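Local coordinates for protein aeromonas extracellular serine protease (Aeromonas sobria, PDB 3WQB) that cleaves host plasma proteins as a calcium-binding, kexin-like serine protease, cutting after paired basic residues of which one is lysine, at residues T113-S118 against G330-T335; G304-D309 against Q321-C326. The protein carries 1 engineered substitution. One frame throughout, in Å; residues are numbered along the deposited sequence.

Contact 1: residues T113-S118 against G330-T335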
# COMPACT_ATOMS: atom_id res chain seq x y z
N THR A 113 4.82 -17.77 9.87
CA THR A 113 5.43 -16.48 9.51
C THR A 113 6.22 -16.66 8.20
O THR A 113 7.44 -16.47 8.14
CB THR A 113 6.23 -15.94 10.73
OG1 THR A 113 5.33 -15.78 11.83
CG2 THR A 113 6.85 -14.60 10.48
N ALA A 114 5.49 -17.01 7.14
CA ALA A 114 6.04 -17.39 5.83
C ALA A 114 5.89 -16.29 4.79
O ALA A 114 6.26 -16.45 3.63
CB ALA A 114 5.36 -18.67 5.32
N HIS A 115 5.33 -15.17 5.21
CA HIS A 115 4.89 -14.14 4.30
C HIS A 115 6.07 -13.48 3.57
O HIS A 115 6.08 -13.37 2.34
CB HIS A 115 4.08 -13.14 5.13
CG HIS A 115 3.33 -12.12 4.34
ND1 HIS A 115 3.83 -10.86 4.08
CD2 HIS A 115 2.08 -12.15 3.82
CE1 HIS A 115 2.93 -10.17 3.41
NE2 HIS A 115 1.85 -10.92 3.25
N GLY A 116 7.08 -13.08 4.33
CA GLY A 116 8.24 -12.39 3.77
C GLY A 116 9.07 -13.28 2.86
O GLY A 116 9.63 -12.82 1.86
N THR A 117 9.17 -14.56 3.22
CA THR A 117 9.90 -15.53 2.42
C THR A 117 9.16 -15.79 1.10
O THR A 117 9.78 -15.88 0.04
CB THR A 117 10.13 -16.81 3.24
OG1 THR A 117 10.91 -16.47 4.39
CG2 THR A 117 10.86 -17.88 2.44
N SER A 118 7.84 -15.86 1.18
CA SER A 118 7.02 -16.01 -0.03
C SER A 118 7.14 -14.79 -0.95
O SER A 118 7.29 -14.93 -2.16
CB SER A 118 5.56 -16.28 0.35
OG SER A 118 5.41 -17.50 1.05
N GLY A 330 1.92 -22.88 -2.84
CA GLY A 330 1.09 -22.41 -3.95
C GLY A 330 -0.05 -21.52 -3.51
O GLY A 330 -1.00 -21.30 -4.27
N VAL A 331 0.03 -21.01 -2.29
CA VAL A 331 -1.08 -20.27 -1.69
C VAL A 331 -0.76 -18.80 -1.41
O VAL A 331 -1.63 -18.06 -0.96
CB VAL A 331 -1.61 -20.94 -0.41
CG1 VAL A 331 -2.14 -22.34 -0.72
CG2 VAL A 331 -0.54 -20.97 0.68
N MET A 332 0.47 -18.37 -1.66
CA MET A 332 0.80 -16.96 -1.47
C MET A 332 -0.07 -16.11 -2.38
O MET A 332 -0.31 -16.46 -3.52
CB MET A 332 2.28 -16.72 -1.72
CG MET A 332 2.74 -15.29 -1.52
SD MET A 332 2.32 -14.64 0.11
CE MET A 332 2.95 -12.98 -0.05
N ASN A 333 -0.57 -14.99 -1.86
CA ASN A 333 -1.54 -14.19 -2.59
C ASN A 333 -1.56 -12.75 -2.09
O ASN A 333 -0.62 -12.30 -1.43
CB ASN A 333 -2.93 -14.83 -2.46
CG ASN A 333 -3.48 -14.74 -1.05
OD1 ASN A 333 -2.76 -14.35 -0.13
ND2 ASN A 333 -4.75 -15.08 -0.88
N GLY A 334 -2.61 -12.02 -2.43
CA GLY A 334 -2.85 -10.71 -1.86
C GLY A 334 -2.19 -9.57 -2.62
O GLY A 334 -1.42 -9.77 -3.57
N THR A 335 -2.53 -8.36 -2.20
CA THR A 335 -1.74 -7.23 -2.65
C THR A 335 -0.30 -7.39 -2.16
O THR A 335 0.61 -6.78 -2.72
CB THR A 335 -2.37 -5.87 -2.30
OG1 THR A 335 -2.64 -5.80 -0.89
CG2 THR A 335 -3.65 -5.66 -3.09

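Contact 2: residues G304-D309 against Q321-C326. With CA (calcium ion), chain E.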
# COMPACT_ATOMS: atom_id res chain seq x y z
N GLY A 304 6.19 -23.00 7.55
CA GLY A 304 5.71 -22.31 6.36
C GLY A 304 4.26 -22.60 6.01
O GLY A 304 3.55 -23.32 6.74
N TYR A 305 3.82 -22.05 4.89
CA TYR A 305 2.47 -22.31 4.39
C TYR A 305 2.32 -23.74 3.85
O TYR A 305 1.20 -24.26 3.77
CB TYR A 305 2.08 -21.32 3.30
CG TYR A 305 2.05 -19.86 3.70
CD1 TYR A 305 1.68 -19.47 4.99
CD2 TYR A 305 2.39 -18.87 2.78
CE1 TYR A 305 1.64 -18.13 5.35
CE2 TYR A 305 2.35 -17.52 3.13
CZ TYR A 305 1.98 -17.15 4.41
OH TYR A 305 1.94 -15.81 4.75
N ASN A 306 3.44 -24.36 3.49
CA ASN A 306 3.48 -25.76 3.11
C ASN A 306 4.14 -26.51 4.26
O ASN A 306 5.37 -26.56 4.39
CB ASN A 306 4.24 -25.95 1.79
CG ASN A 306 4.29 -27.40 1.34
OD1 ASN A 306 3.70 -28.29 1.96
ND2 ASN A 306 4.99 -27.65 0.23
N ARG A 307 3.29 -27.04 5.14
CA ARG A 307 3.75 -27.80 6.30
C ARG A 307 2.70 -28.82 6.69
O ARG A 307 1.51 -28.62 6.45
CB ARG A 307 4.11 -26.87 7.47
CG ARG A 307 2.94 -26.19 8.16
CD ARG A 307 3.40 -25.33 9.32
NE ARG A 307 2.28 -24.88 10.15
CZ ARG A 307 1.63 -23.73 9.99
NH1 ARG A 307 1.98 -22.89 9.03
NH2 ARG A 307 0.63 -23.40 10.80
N THR A 308 3.16 -29.89 7.32
CA THR A 308 2.32 -31.06 7.56
C THR A 308 1.05 -30.75 8.35
O THR A 308 -0.02 -31.26 8.02
CB THR A 308 3.14 -32.19 8.21
OG1 THR A 308 4.35 -32.40 7.46
CG2 THR A 308 2.35 -33.51 8.26
N ASP A 309 1.14 -29.89 9.36
CA ASP A 309 -0.02 -29.62 10.21
C ASP A 309 -0.94 -28.52 9.69
O ASP A 309 -1.92 -28.15 10.36
CB ASP A 309 0.40 -29.36 11.67
CG ASP A 309 0.96 -27.96 11.90
OD1 ASP A 309 1.24 -27.63 13.07
OD2 ASP A 309 1.12 -27.19 10.92
N GLN A 321 6.47 -36.05 -4.24
CA GLN A 321 6.92 -36.18 -5.62
C GLN A 321 7.44 -34.84 -6.16
O GLN A 321 8.49 -34.79 -6.81
CB GLN A 321 5.79 -36.70 -6.52
CG GLN A 321 4.76 -37.61 -5.84
CD GLN A 321 5.26 -39.03 -5.65
OE1 GLN A 321 5.52 -39.46 -4.53
NE2 GLN A 321 5.38 -39.78 -6.75
N LEU A 322 6.71 -33.77 -5.87
CA LEU A 322 6.99 -32.45 -6.44
C LEU A 322 7.82 -31.56 -5.53
O LEU A 322 8.55 -30.69 -6.00
CB LEU A 322 5.69 -31.74 -6.82
CG LEU A 322 4.74 -32.40 -7.83
CD1 LEU A 322 3.51 -31.54 -8.01
CD2 LEU A 322 5.43 -32.64 -9.17
N ASP A 323 7.72 -31.76 -4.22
CA ASP A 323 8.38 -30.87 -3.25
C ASP A 323 8.54 -31.59 -1.92
O ASP A 323 7.84 -31.31 -0.94
CB ASP A 323 7.58 -29.56 -3.12
CG ASP A 323 8.20 -28.58 -2.15
OD1 ASP A 323 9.43 -28.65 -1.87
OD2 ASP A 323 7.44 -27.73 -1.66
N ALA A 324 9.48 -32.53 -1.89
CA ALA A 324 9.64 -33.45 -0.77
C ALA A 324 9.96 -32.76 0.56
O ALA A 324 9.49 -33.20 1.61
CB ALA A 324 10.69 -34.51 -1.08
N SER A 325 10.74 -31.68 0.51
CA SER A 325 11.07 -30.93 1.72
C SER A 325 10.13 -29.76 1.99
O SER A 325 10.41 -28.95 2.87
CB SER A 325 12.52 -30.45 1.68
OG SER A 325 13.40 -31.55 1.86
N CYS A 326 9.03 -29.67 1.24
CA CYS A 326 8.03 -28.60 1.44
C CYS A 326 8.67 -27.21 1.43
O CYS A 326 8.37 -26.37 2.29
CB CYS A 326 7.26 -28.81 2.75
SG CYS A 326 6.41 -30.40 2.90
CA CA E . 7.58 -25.42 4.31
O HOH W 1 5.21 -30.48 -0.73

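Contact 1: residues T113-S118 against G330-T335
Buried apolar packing of Met332 against His115 and Ser118 joins the first turn of helix 115-124 to the short, weakly bonded strand around 331-332 in the subtilisin domain, against one face of the predicted charge-relay histidine. Met332 carries its whole segment's share. Its CG stands anti to the backbone N (chi1 -179°) and the chain then bends at chi2, which lays CG and SD alongside Ser118 CB and sends the methyl on to the imidazole. Ser118 CB lies 3.5 Å from Met332 CG and 3.6 Å from Met332 SD. Met332 CE lies over one face of the His115 ring in a CH-pi contact, 4.2 Å from the centroid and offset toward the rim on the CD2 and NE2 side; the sulfur stands farther off and oblique to the ring. The two side chains cross at about a right angle.

The polar ends look elsewhere. Ser118 OG turns back to Ala114 O at 2.9 Å from one face of the carbonyl plane, while Ser118 N reaches the same oxygen from the other face, so two donors grip it and the methylene is left for Met332. His115 ND1 is hydrogen-bonded to Asp78, as in the Asp-His-Ser triad predicted here, whose serine position is the engineered Ala336; His115 NE2 bonds to the backbone of another protein chain.

Around this contact, Met332 also packs on Val119 and Ile122 of helix 115-124 and on Ser337 of helix 335-352, and its backbone is hydrogen-bonded to Met293, at the start of strand 293-296.

Contact 2: residues G304-D309 against Q321-C326
Asn306 and Cys326 meet at a calcium ion, each giving its backbone carbonyl: Asn306 O binds at 2.5 Å and Cys326 O at 2.4 Å. Asp297 OD2 and the carbonyl oxygens of Leu298, Gly300 and Met303 complete the six protein ligands, so a single carboxylate stands among five main-chain oxygens.

Beside the ion the two residues pack closely. Cys326 CB lies 3.4 Å from Asn306 O, and the Asn306 amide carbon rests against the same methylene. Asn306 holds CG anti to its backbone N (chi1 -179°), which swings the amide away from the metal and across Cys326 toward Asp323. Asn306 OD1 comes 3.6 Å from Cys326 SG, the sulfur that forms the disulfide with Cys301, while Asn306 ND2 approaches Asp323 OD2 at 3.1 Å, with the amide and carboxylate planes 70° apart. Asn306 ND2 also donates to a water at 3.0 Å that lies 2.8 Å from Asp323 O. The polar ends of Asn306 and Asp323 are held chiefly from the chain just beyond the turn, by Tyr328 and Asp327 respectively.

Further out, a type I turn from Asp323 to Cys326, closed by Cys326 N on Asp323 O, presents the second ligand. On the other segment, Arg307 folds back along the loop: its NH1 donates to Gly304 O close to the guanidinium plane, and its NE makes a salt bridge to the syn side of Asp309 OD2 at 2.7 Å. Arg307 NH2 forms another salt bridge with Asp112.

This is one of the enzyme's three calcium sites, set in the subtilisin domain's long loop between strands 293-296 and 328-329, where the ion and a disulfide tie together chain without regular secondary structure, probably holding it in place.

How the contacts relate
Both contacts lie in the subtilisin domain, on the same side of the chain's centre, with their own centres about 14 Å apart. Along the chain, 113-118 comes first, then both segments of contact 2, then 330-335; the calcium loop falls near the end of the long chain between the two halves of contact 1, returning through strand 328-329. Tyr305 bridges them: its OH lies 3.4 Å from His115 CA, its ring atom CE2 lies 3.7 Å from Ser118 OG, and its CB packs on Val331 CG2. The residue just before calcium ligand Asn306 therefore touches both segments of contact 1, linking the calcium-binding loop physically to the backbone of the predicted catalytic histidine.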